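Local structure of amphoterin-induced protein 1 (Mus musculus, 2XOT) at residues N15-C18 with L23-S26; W214-L219 with S249-S254; F106-L111 with E115-Y120; I266-K271 with Y316-M321; K236-N239 with F245-C248. The protein promotes growth and fasciculation of hippocampal neurites, forms homodimers through its leucine-rich repeats, and may mediate cell-cell adhesion. All blocks are in the same frame, centred on the assembly; numbering follows the deposited sequence.

Interaction 1 (N15-C18 with L23-S26); sequences NCLC and LSCS
L17 and S24 face each other as a hydrogen-bonded antiparallel pair, joined by two nearly straight backbone bonds: L17 N to S24 O at 2.8 Å (172°), and S24 N to L17 O, also 2.8 Å. Their side chains share one face of the hairpin, where L17 CB and S24 CB lie 4.1 Å apart. A looser CA-H...O contact, C16 CA to S24 O, extends the pairing toward the C16–C25 disulfide.

That disulfide is the covalent link, with a C-S-S-C torsion of 104°. It closes the end of the ladder beside the hydrogen bonds. Each sulfur lies anti to its own carbonyl carbon, although C25 (chi1 -37°) is twisted well short of a staggered position.

Apolar packing fills the other face, where C18 and L23 form a non-hydrogen-bonded pair and L23 CD2 rests 3.5 Å from C18 SG. That sulfur is itself disulfide-bonded to C12, giving the two-disulfide build of an LRRNT cap.

In the dimer, S24 packs on Y120 and S26 OG bonds H48 NE2, both of the second subunit. The hairpin forms the edge of the repeat sheet, L23 and C25 continuing by backbone bonds onto strand 43-45.

Interaction 2 (W214-L219 with S249-S254); sequences WQYRQL and SEYKES
Y216 sends its ring out to Y251 with CG anti to the backbone N (chi1 164°), which turns the ring toward its partner, while Y251 reaches back with an unstaggered chi1 of 110°. The two side chains cross at about a right angle. Their rings meet obliquely, with centroids 5.2 Å apart and planes at 45°, so the pair is neither a parallel stack nor an edge-to-face contact.

One side of the Y251 ring does the touching. Its CE2 comes 3.4 Å from Y216 CD2 and 3.6 Å from Y216 CG, and its hydroxyl oxygen approaches the Y216 ring obliquely, Y251 OH lying 3.1 Å from Y216 CE2. No hydrogen bond crosses the contact, which therefore rests on van der Waals packing between two aromatic groups near the surface. Replacing Y251 by a serine here would probably deprive the Y216 ring of this neighbour and leave it free to turn.

Y216 stands in the last turn before a Schellman motif, in which Q218 takes a positive phi and L219 N bonds W214 O at 3.1 Å. This ends the helix just beyond the aromatic pair.

The Y251 ring also meets that of H213 and touches S212, both on helix 205-216, so 249-254 passes along the helix of the C-terminal cap before continuing to strand 257-259 of the immunoglobulin domain. On the same helix end, R217 makes a salt bridge to E327 on strand 326-336, and W214 packs against helices 188-191 and 220-223.

Interaction 3 (F106-L111 with E115-Y120); sequences FLFSDL and EVLLLY
F108 meets L117 through a CH-pi contact: the CD2 methyl of the leucine stands over the ring centre, 3.8 Å from the centroid and only 7° off the ring normal. L119 joins from another direction, its CD1 4.1 Å from F108 CE2 and placed obliquely to the ring. On the opposite face L107 CB lies nearer the rim.

L117 reaches the ring with CG anti to the backbone N (chi1 178°), which carries the branch from strand 116-118 toward F108. Shortened to an alanine here, F108 would probably leave a gap beneath L117 CD2 and take from L119 CD1 its contact with the ring.

Further out, F108 belongs to two consecutive type I turns, F106 to S109 and F108 to L111, the second closed by L111 N to F108 O at 2.9 Å. Its backbone is bonded to A131 and its ring touches M135, while L117 and L119 both pack on L141 of strand 140-142.

F108 comes from LRR 3 and the two leucines from LRR 4, consistent with the phenylalanine and LxxLxL positions of the repeat consensus. No hydrogen bond crosses between the segments, and all three touching residues are buried, so hydrophobic packing and dispersion join these successive coils.

Interaction 4 (I266-K271 with Y316-M321); sequences IRCDTK and YTCYAM
Around the C268–C318 disulfide the flat groups lie to the sides of the contact rather than in it. The guanidinium of R267 takes the carboxylate of D269 at its edge, in plane, and R267 NH1 makes a salt bridge to D269 OD1 at 2.9 Å, arriving from above the carboxylate plane. On the opposing strand, T317 CG2 covers one face of the Y319 ring near its rim.

The disulfide is the hallmark bridge of the immunoglobulin fold, joining the second strand of the domain, here the chain just after strand 264-266, to the next-to-last strand, 314-321, in the facing sheet. C268 SG and C318 SG are 2.1 Å apart with a C-S-S-C torsion of -88°, close to the unstrained right angle. Both cysteines hold SG anti to the backbone N (chi1 176° for C268, -177° for C318), which lets the two sulfurs meet between the segments. C268 also packs on W279 of strand 276-280, the position of the core tryptophan of this fold.

D269, the centre of an inverse gamma turn, points away from strand 314-321, and its carboxylate bonds A188 N of the repeat domain's C-terminal part. The turn is closed by T270 N to C268 O. Beyond it the chain dips back inward, and the methyl of T270 meets A320 unusually tightly, CG2 to CB 3.3 Å.

Interaction 5 (K236-N239 with F245-C248); sequences KLHN and FFNC
H238 and F246 form an offset edge-to-face pair, the edge of the phenylalanine ring turned toward the face of the imidazole. The planes stand at 89° and the centroids are 5.4 Å apart. It is the CE2–CZ side of F246 that makes the approach: CZ lies 3.6 Å from H238 CD2, and CE2 3.7 Å from the same atom. H238 CD2 in turn sits near the plane of the F246 ring, and the offset brings the phenylalanine edge closest to this carbon rather than to the imidazole centre.

In both residues CG is anti to the carbonyl carbon (chi1 -62° for H238, -53° for F246), which directs the two rings at each other across 10.7 Å between the CA atoms of H238 and F246.

A second aromatic contact lies within 245-248, where F246 CE1 meets the edge of the F245 ring in its plane, 4.0 Å from F245 CD2. F245, F246 and N247 all touch a crystal neighbour, so the pose of this exposed corner may owe something to the lattice.

Both segments belong to the LRRCT cap that closes the repeat domain. H238 is held by backbone bonding to C231, across the small antiparallel pair of strands 230-231 and 238-239.

Covalent restraint comes from C248, disulfide-bonded to C205 at the start of helix 205-216. In the connecting loop, S242 OG is hydrogen-bonded to the backbone N239 O. N247, a known N-glycosylation site, carries no sugar in this structure.

How the interactions relate
Interactions 3 and 4 are buried, one inside the repeat stack and the other between the immunoglobulin sheets, about 32 Å apart between centres. Interactions 2 and 5 are aromatic contacts at the surface of the C-terminal cap region, adjoining in sequence. Interaction 1, partly buried, shares the repeat sheet with interaction 3, and both touch the second subunit. Disulfides cross interactions 1 and 4, but the first closes a hydrogen-bonded hairpin whereas the second spans segments without cross-hydrogen bonds. Interactions 2 and 4 meet at the domain junction: Q218 O lies 3.0 Å from K271 NZ, probably hydrogen-bonded, and R217 NH1 makes a salt bridge to D269 OD2.

Interaction 1 (N15-C18 with L23-S26)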
# COMPACT_ATOMS: atom_id res chain seq x y z
N ASN B 15 -14.80 -17.89 -15.06
CA ASN B 15 -15.71 -17.30 -14.09
C ASN B 15 -15.17 -15.99 -13.47
O ASN B 15 -15.47 -15.66 -12.31
CB ASN B 15 -16.00 -18.34 -13.01
CG ASN B 15 -16.84 -19.47 -13.53
OD1 ASN B 15 -18.05 -19.34 -13.63
ND2 ASN B 15 -16.20 -20.56 -13.90
N CYS B 16 -14.43 -15.23 -14.28
CA CYS B 16 -13.77 -14.02 -13.82
C CYS B 16 -14.25 -12.79 -14.56
O CYS B 16 -14.71 -12.84 -15.70
CB CYS B 16 -12.27 -14.13 -14.04
SG CYS B 16 -11.54 -15.44 -13.10
N LEU B 17 -14.12 -11.67 -13.87
CA LEU B 17 -14.22 -10.36 -14.46
C LEU B 17 -12.79 -9.91 -14.58
O LEU B 17 -12.07 -9.88 -13.60
CB LEU B 17 -14.91 -9.42 -13.50
CG LEU B 17 -16.42 -9.27 -13.45
CD1 LEU B 17 -16.80 -8.66 -12.06
CD2 LEU B 17 -16.85 -8.38 -14.60
N CYS B 18 -12.38 -9.54 -15.78
CA CYS B 18 -11.04 -9.07 -16.02
C CYS B 18 -11.06 -7.57 -16.32
O CYS B 18 -11.63 -7.14 -17.32
CB CYS B 18 -10.45 -9.87 -17.17
SG CYS B 18 -10.35 -11.61 -16.75
N LEU B 23 -8.16 -9.42 -11.77
CA LEU B 23 -9.13 -10.50 -12.02
C LEU B 23 -10.01 -10.58 -10.81
O LEU B 23 -9.52 -10.79 -9.72
CB LEU B 23 -8.47 -11.86 -12.22
CG LEU B 23 -7.55 -12.16 -13.42
CD1 LEU B 23 -7.78 -13.59 -13.90
CD2 LEU B 23 -7.64 -11.14 -14.55
N SER B 24 -11.30 -10.38 -10.98
CA SER B 24 -12.27 -10.55 -9.89
C SER B 24 -13.06 -11.83 -10.19
O SER B 24 -13.87 -11.84 -11.11
CB SER B 24 -13.20 -9.32 -9.82
OG SER B 24 -14.14 -9.39 -8.75
N CYS B 25 -12.80 -12.90 -9.43
CA CYS B 25 -13.45 -14.19 -9.66
C CYS B 25 -14.14 -14.71 -8.37
O CYS B 25 -14.13 -15.91 -8.06
CB CYS B 25 -12.42 -15.21 -10.16
SG CYS B 25 -11.15 -14.59 -11.29
N SER B 26 -14.76 -13.78 -7.63
CA SER B 26 -15.29 -14.07 -6.31
C SER B 26 -16.74 -14.51 -6.39
O SER B 26 -17.46 -14.14 -7.33
CB SER B 26 -15.19 -12.82 -5.43
OG SER B 26 -16.14 -11.84 -5.80

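Interaction 2 (W214-L219 with S249-S254)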
# COMPACT_ATOMS: atom_id res chain seq x y z
N TRP B 214 1.90 -0.16 29.20
CA TRP B 214 1.46 0.05 27.82
C TRP B 214 0.36 1.10 27.73
O TRP B 214 0.32 1.88 26.77
CB TRP B 214 0.96 -1.27 27.22
CG TRP B 214 2.02 -2.33 27.04
CD1 TRP B 214 3.22 -2.43 27.67
CD2 TRP B 214 1.92 -3.47 26.19
NE1 TRP B 214 3.89 -3.56 27.25
CE2 TRP B 214 3.11 -4.21 26.34
CE3 TRP B 214 0.95 -3.93 25.31
CZ2 TRP B 214 3.34 -5.39 25.64
CZ3 TRP B 214 1.18 -5.11 24.63
CH2 TRP B 214 2.37 -5.82 24.80
N GLN B 215 -0.51 1.11 28.73
CA GLN B 215 -1.57 2.12 28.81
C GLN B 215 -1.03 3.55 29.05
O GLN B 215 -1.45 4.51 28.40
CB GLN B 215 -2.54 1.75 29.92
CG GLN B 215 -3.78 2.61 29.93
CD GLN B 215 -4.65 2.36 31.13
OE1 GLN B 215 -4.18 2.35 32.26
NE2 GLN B 215 -5.94 2.14 30.88
N TYR B 216 -0.10 3.68 29.99
CA TYR B 216 0.56 4.95 30.25
C TYR B 216 1.25 5.47 28.97
O TYR B 216 1.22 6.66 28.67
CB TYR B 216 1.57 4.80 31.40
CG TYR B 216 2.57 5.94 31.52
CD1 TYR B 216 2.24 7.13 32.14
CD2 TYR B 216 3.85 5.81 31.00
CE1 TYR B 216 3.16 8.18 32.25
CE2 TYR B 216 4.79 6.85 31.10
CZ TYR B 216 4.43 8.03 31.72
OH TYR B 216 5.36 9.05 31.82
N ARG B 217 1.83 4.56 28.19
CA ARG B 217 2.49 4.90 26.93
C ARG B 217 1.51 5.16 25.78
O ARG B 217 1.94 5.54 24.68
CB ARG B 217 3.46 3.78 26.54
CG ARG B 217 4.70 3.68 27.45
CD ARG B 217 5.69 4.82 27.21
NE ARG B 217 5.77 5.11 25.77
CZ ARG B 217 6.68 4.62 24.92
NH1 ARG B 217 7.66 3.85 25.34
NH2 ARG B 217 6.61 4.97 23.64
N GLN B 218 0.22 4.96 26.04
CA GLN B 218 -0.82 5.15 25.04
C GLN B 218 -0.59 4.34 23.78
O GLN B 218 -0.86 4.80 22.67
CB GLN B 218 -1.01 6.64 24.73
CG GLN B 218 -1.70 7.36 25.87
CD GLN B 218 -1.98 8.82 25.54
OE1 GLN B 218 -1.07 9.63 25.48
NE2 GLN B 218 -3.25 9.13 25.31
N LEU B 219 -0.14 3.10 23.96
CA LEU B 219 0.02 2.16 22.86
C LEU B 219 -1.36 1.76 22.33
O LEU B 219 -2.26 1.50 23.12
CB LEU B 219 0.79 0.92 23.32
CG LEU B 219 2.18 1.14 23.92
CD1 LEU B 219 2.83 -0.20 24.22
CD2 LEU B 219 3.09 2.03 23.05
N SER B 249 0.65 -3.54 42.41
CA SER B 249 1.50 -2.36 42.30
C SER B 249 1.47 -1.84 40.87
O SER B 249 1.45 -2.63 39.91
CB SER B 249 2.93 -2.71 42.72
N GLU B 250 1.44 -0.52 40.71
CA GLU B 250 1.37 0.11 39.40
C GLU B 250 2.72 -0.11 38.72
O GLU B 250 3.59 -0.79 39.27
CB GLU B 250 1.05 1.58 39.52
N TYR B 251 2.91 0.44 37.52
CA TYR B 251 4.16 0.19 36.79
C TYR B 251 5.31 1.07 37.34
O TYR B 251 5.20 2.31 37.40
CB TYR B 251 3.95 0.32 35.27
CG TYR B 251 4.59 1.51 34.61
CD1 TYR B 251 5.94 1.49 34.27
CD2 TYR B 251 3.85 2.65 34.30
CE1 TYR B 251 6.55 2.57 33.66
CE2 TYR B 251 4.45 3.74 33.68
CZ TYR B 251 5.80 3.69 33.36
OH TYR B 251 6.42 4.76 32.75
N LYS B 252 6.39 0.40 37.75
CA LYS B 252 7.52 1.03 38.41
C LYS B 252 8.56 1.56 37.41
O LYS B 252 9.21 0.80 36.71
CB LYS B 252 8.19 0.05 39.37
N GLU B 253 8.68 2.89 37.36
CA GLU B 253 9.76 3.55 36.63
C GLU B 253 10.74 4.07 37.69
O GLU B 253 10.33 4.31 38.83
CB GLU B 253 9.18 4.70 35.79
CG GLU B 253 9.50 5.97 36.34
N SER B 254 11.91 4.21 37.33
CA SER B 254 12.67 4.00 36.11
C SER B 254 14.10 4.54 36.24
O SER B 254 14.18 5.77 36.66
CB SER B 254 11.97 4.66 34.92
OG SER B 254 11.92 6.07 35.07

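Interaction 3 (F106-L111 with E115-Y120)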
# COMPACT_ATOMS: atom_id res chain seq x y z
N PHE B 106 8.31 -23.87 7.07
CA PHE B 106 8.60 -23.24 5.78
C PHE B 106 7.41 -22.99 4.85
O PHE B 106 7.61 -22.69 3.67
CB PHE B 106 9.70 -24.01 5.05
CG PHE B 106 10.80 -24.47 5.97
CD1 PHE B 106 11.46 -23.58 6.78
CD2 PHE B 106 11.15 -25.81 6.03
CE1 PHE B 106 12.46 -24.00 7.64
CE2 PHE B 106 12.14 -26.24 6.89
CZ PHE B 106 12.79 -25.34 7.69
N LEU B 107 6.18 -23.06 5.36
CA LEU B 107 4.98 -22.92 4.51
C LEU B 107 4.90 -21.60 3.75
O LEU B 107 4.43 -21.57 2.61
CB LEU B 107 3.69 -23.09 5.34
CG LEU B 107 2.39 -23.25 4.57
CD1 LEU B 107 2.41 -24.50 3.67
CD2 LEU B 107 1.21 -23.32 5.54
N PHE B 108 5.39 -20.51 4.34
CA PHE B 108 5.33 -19.18 3.72
C PHE B 108 6.70 -18.67 3.32
O PHE B 108 6.83 -17.54 2.88
CB PHE B 108 4.65 -18.20 4.68
CG PHE B 108 3.22 -18.58 5.04
CD1 PHE B 108 2.22 -18.55 4.10
CD2 PHE B 108 2.90 -18.99 6.32
CE1 PHE B 108 0.93 -18.91 4.41
CE2 PHE B 108 1.60 -19.33 6.64
CZ PHE B 108 0.63 -19.30 5.68
N SER B 109 7.72 -19.50 3.45
CA SER B 109 9.11 -19.11 3.21
C SER B 109 9.46 -18.74 1.77
O SER B 109 10.48 -18.10 1.53
CB SER B 109 10.05 -20.21 3.68
OG SER B 109 9.99 -20.28 5.08
N ASP B 110 8.63 -19.15 0.81
CA ASP B 110 8.81 -18.68 -0.57
C ASP B 110 8.31 -17.22 -0.74
O ASP B 110 8.60 -16.58 -1.74
CB ASP B 110 8.10 -19.61 -1.56
CG ASP B 110 8.74 -21.00 -1.66
OD1 ASP B 110 9.97 -21.11 -1.44
OD2 ASP B 110 8.01 -21.97 -1.95
N LEU B 111 7.58 -16.69 0.25
CA LEU B 111 7.01 -15.31 0.15
C LEU B 111 7.91 -14.28 0.80
O LEU B 111 7.58 -13.68 1.84
CB LEU B 111 5.60 -15.24 0.74
CG LEU B 111 4.56 -16.17 0.12
CD1 LEU B 111 3.32 -16.23 1.01
CD2 LEU B 111 4.22 -15.75 -1.32
N GLU B 115 4.27 -8.55 2.70
CA GLU B 115 4.19 -7.54 3.73
C GLU B 115 3.06 -7.80 4.74
O GLU B 115 3.23 -7.52 5.91
CB GLU B 115 4.04 -6.16 3.10
CG GLU B 115 5.23 -5.78 2.22
CD GLU B 115 5.06 -4.39 1.60
OE1 GLU B 115 3.93 -4.01 1.27
OE2 GLU B 115 6.07 -3.67 1.47
N VAL B 116 1.92 -8.31 4.26
CA VAL B 116 0.73 -8.54 5.12
C VAL B 116 0.21 -9.98 4.91
O VAL B 116 -0.00 -10.39 3.78
CB VAL B 116 -0.40 -7.56 4.76
CG1 VAL B 116 -1.63 -7.78 5.64
CG2 VAL B 116 0.07 -6.09 4.83
N LEU B 117 0.03 -10.73 6.00
CA LEU B 117 -0.51 -12.09 5.95
C LEU B 117 -1.71 -12.20 6.88
O LEU B 117 -1.59 -12.01 8.09
CB LEU B 117 0.56 -13.09 6.38
CG LEU B 117 0.18 -14.57 6.45
CD1 LEU B 117 -0.55 -15.00 5.15
CD2 LEU B 117 1.41 -15.41 6.69
N LEU B 118 -2.86 -12.51 6.30
CA LEU B 118 -4.12 -12.63 7.03
C LEU B 118 -4.48 -14.09 7.19
O LEU B 118 -4.60 -14.80 6.20
CB LEU B 118 -5.23 -11.92 6.25
CG LEU B 118 -5.41 -10.41 6.34
CD1 LEU B 118 -4.15 -9.64 6.22
CD2 LEU B 118 -6.45 -9.92 5.30
N LEU B 119 -4.59 -14.55 8.44
CA LEU B 119 -4.89 -15.95 8.75
C LEU B 119 -5.95 -16.03 9.83
O LEU B 119 -6.10 -17.04 10.50
CB LEU B 119 -3.61 -16.69 9.22
CG LEU B 119 -2.57 -17.03 8.16
CD1 LEU B 119 -1.23 -17.32 8.79
CD2 LEU B 119 -3.01 -18.22 7.32
N TYR B 120 -6.67 -14.94 10.02
CA TYR B 120 -7.66 -14.89 11.10
C TYR B 120 -8.89 -15.73 10.73
O TYR B 120 -9.15 -15.99 9.56
CB TYR B 120 -8.04 -13.43 11.46
CG TYR B 120 -8.75 -12.65 10.38
CD1 TYR B 120 -10.14 -12.65 10.30
CD2 TYR B 120 -8.04 -11.86 9.47
CE1 TYR B 120 -10.79 -11.93 9.33
CE2 TYR B 120 -8.68 -11.14 8.50
CZ TYR B 120 -10.07 -11.18 8.43
OH TYR B 120 -10.74 -10.48 7.46

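Interaction 4 (I266-K271 with Y316-M321)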
# COMPACT_ATOMS: atom_id res chain seq x y z
N ILE B 266 21.15 4.85 25.61
CA ILE B 266 19.73 4.93 25.96
C ILE B 266 18.85 5.19 24.73
O ILE B 266 18.98 6.21 24.06
CB ILE B 266 19.45 6.03 27.01
CG1 ILE B 266 20.31 5.77 28.26
CG2 ILE B 266 17.93 6.03 27.30
CD1 ILE B 266 20.03 6.64 29.46
N ARG B 267 17.96 4.25 24.45
CA ARG B 267 17.02 4.36 23.34
C ARG B 267 15.90 5.37 23.61
O ARG B 267 15.45 5.52 24.74
CB ARG B 267 16.39 2.99 23.06
CG ARG B 267 17.32 1.98 22.43
CD ARG B 267 16.57 0.73 22.02
NE ARG B 267 15.64 1.02 20.92
CZ ARG B 267 14.32 1.19 21.05
NH1 ARG B 267 13.71 1.10 22.23
NH2 ARG B 267 13.60 1.46 19.97
N CYS B 268 15.48 6.06 22.56
CA CYS B 268 14.24 6.81 22.59
C CYS B 268 13.20 5.84 22.07
O CYS B 268 13.09 5.63 20.86
CB CYS B 268 14.35 8.04 21.69
SG CYS B 268 12.87 9.01 21.52
N ASP B 269 12.45 5.24 23.00
CA ASP B 269 11.65 4.02 22.75
C ASP B 269 10.28 4.39 22.23
O ASP B 269 9.28 4.25 22.93
CB ASP B 269 11.55 3.21 24.06
CG ASP B 269 10.79 1.88 23.89
OD1 ASP B 269 10.90 1.21 22.86
OD2 ASP B 269 10.09 1.52 24.83
N THR B 270 10.25 4.86 20.99
CA THR B 270 9.01 5.39 20.39
C THR B 270 8.09 4.28 19.90
O THR B 270 8.54 3.20 19.59
CB THR B 270 9.34 6.26 19.20
OG1 THR B 270 10.29 5.57 18.38
CG2 THR B 270 9.91 7.61 19.63
N LYS B 271 6.80 4.58 19.79
CA LYS B 271 5.83 3.53 19.45
C LYS B 271 5.63 3.29 17.95
O LYS B 271 4.94 2.36 17.56
CB LYS B 271 4.50 3.82 20.14
CG LYS B 271 3.72 4.99 19.58
CD LYS B 271 2.35 5.07 20.24
CE LYS B 271 2.22 6.21 21.24
NZ LYS B 271 0.85 6.76 21.16
N TYR B 316 17.12 13.62 30.67
CA TYR B 316 17.20 13.86 29.24
C TYR B 316 15.80 13.59 28.67
O TYR B 316 15.08 12.71 29.13
CB TYR B 316 18.26 12.96 28.60
CG TYR B 316 19.67 13.28 29.07
CD1 TYR B 316 20.59 13.87 28.22
CD2 TYR B 316 20.06 13.03 30.39
CE1 TYR B 316 21.88 14.18 28.66
CE2 TYR B 316 21.34 13.36 30.83
CZ TYR B 316 22.24 13.93 29.95
OH TYR B 316 23.49 14.25 30.38
N THR B 317 15.41 14.39 27.68
CA THR B 317 14.12 14.28 27.02
C THR B 317 14.30 14.05 25.54
O THR B 317 15.08 14.74 24.88
CB THR B 317 13.31 15.53 27.28
OG1 THR B 317 13.33 15.78 28.68
CG2 THR B 317 11.85 15.39 26.81
N CYS B 318 13.61 13.03 25.03
CA CYS B 318 13.52 12.78 23.61
C CYS B 318 12.17 13.25 23.11
O CYS B 318 11.13 12.74 23.53
CB CYS B 318 13.65 11.29 23.31
SG CYS B 318 13.63 10.92 21.56
N TYR B 319 12.20 14.22 22.20
CA TYR B 319 11.02 14.64 21.45
C TYR B 319 10.99 13.90 20.14
O TYR B 319 11.90 14.04 19.32
CB TYR B 319 11.08 16.15 21.23
CG TYR B 319 11.09 16.91 22.51
CD1 TYR B 319 9.94 17.08 23.23
CD2 TYR B 319 12.26 17.48 23.00
CE1 TYR B 319 9.93 17.79 24.41
CE2 TYR B 319 12.25 18.20 24.18
CZ TYR B 319 11.09 18.34 24.88
OH TYR B 319 11.06 19.05 26.05
N ALA B 320 9.97 13.08 19.95
CA ALA B 320 9.83 12.30 18.74
C ALA B 320 8.72 12.89 17.88
O ALA B 320 7.61 13.15 18.36
CB ALA B 320 9.54 10.81 19.08
N MET B 321 9.02 13.09 16.60
CA MET B 321 8.07 13.71 15.69
C MET B 321 7.68 12.78 14.55
O MET B 321 8.53 12.31 13.81
CB MET B 321 8.63 15.04 15.16
CG MET B 321 8.35 16.24 16.10
SD MET B 321 9.27 16.33 17.66
CE MET B 321 10.96 16.41 17.07

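Interaction 5 (K236-N239 with F245-C248)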
# COMPACT_ATOMS: atom_id res chain seq x y z
N LYS B 236 -14.01 -16.46 36.79
CA LYS B 236 -14.73 -15.22 36.52
C LYS B 236 -13.82 -14.25 35.76
O LYS B 236 -12.63 -14.17 36.02
CB LYS B 236 -15.21 -14.60 37.82
N LEU B 237 -14.40 -13.52 34.80
CA LEU B 237 -13.64 -12.59 33.97
C LEU B 237 -13.51 -11.23 34.64
O LEU B 237 -14.48 -10.70 35.17
CB LEU B 237 -14.30 -12.43 32.60
N HIS B 238 -12.29 -10.68 34.63
CA HIS B 238 -12.04 -9.33 35.10
C HIS B 238 -11.35 -8.54 34.02
O HIS B 238 -10.59 -9.09 33.25
CB HIS B 238 -11.14 -9.37 36.33
CG HIS B 238 -11.76 -10.09 37.49
ND1 HIS B 238 -11.65 -11.45 37.65
CD2 HIS B 238 -12.53 -9.65 38.51
CE1 HIS B 238 -12.31 -11.81 38.74
NE2 HIS B 238 -12.86 -10.74 39.27
N ASN B 239 -11.61 -7.24 33.99
CA ASN B 239 -10.86 -6.36 33.13
C ASN B 239 -9.47 -6.17 33.74
O ASN B 239 -9.34 -5.84 34.92
CB ASN B 239 -11.55 -5.02 32.99
CG ASN B 239 -10.93 -4.16 31.90
OD1 ASN B 239 -11.18 -4.35 30.71
ND2 ASN B 239 -10.12 -3.20 32.31
N PHE B 245 -7.19 -2.11 41.77
CA PHE B 245 -8.11 -2.25 42.87
C PHE B 245 -7.76 -3.48 43.71
O PHE B 245 -7.88 -3.44 44.93
CB PHE B 245 -9.56 -2.34 42.37
CG PHE B 245 -10.58 -2.10 43.45
CD1 PHE B 245 -10.65 -0.88 44.11
CD2 PHE B 245 -11.44 -3.12 43.84
CE1 PHE B 245 -11.58 -0.66 45.11
CE2 PHE B 245 -12.37 -2.91 44.86
CZ PHE B 245 -12.44 -1.67 45.48
N PHE B 246 -7.31 -4.56 43.08
CA PHE B 246 -7.00 -5.79 43.81
C PHE B 246 -5.58 -5.78 44.42
O PHE B 246 -5.06 -6.84 44.78
CB PHE B 246 -7.16 -7.01 42.91
CG PHE B 246 -8.50 -7.11 42.22
CD1 PHE B 246 -9.64 -6.50 42.73
CD2 PHE B 246 -8.62 -7.87 41.06
CE1 PHE B 246 -10.87 -6.64 42.07
CE2 PHE B 246 -9.84 -8.01 40.40
CZ PHE B 246 -10.96 -7.39 40.90
N ASN B 247 -4.98 -4.59 44.51
CA ASN B 247 -3.75 -4.32 45.27
C ASN B 247 -2.46 -4.60 44.51
O ASN B 247 -1.38 -4.66 45.11
CB ASN B 247 -3.74 -4.99 46.67
CG ASN B 247 -4.72 -4.34 47.63
OD1 ASN B 247 -4.73 -3.11 47.78
ND2 ASN B 247 -5.55 -5.15 48.30
N CYS B 248 -2.57 -4.76 43.20
CA CYS B 248 -1.39 -4.86 42.37
C CYS B 248 -0.68 -3.51 42.26
O CYS B 248 -1.31 -2.48 42.04
CB CYS B 248 -1.75 -5.40 40.99
SG CYS B 248 -2.37 -7.12 41.02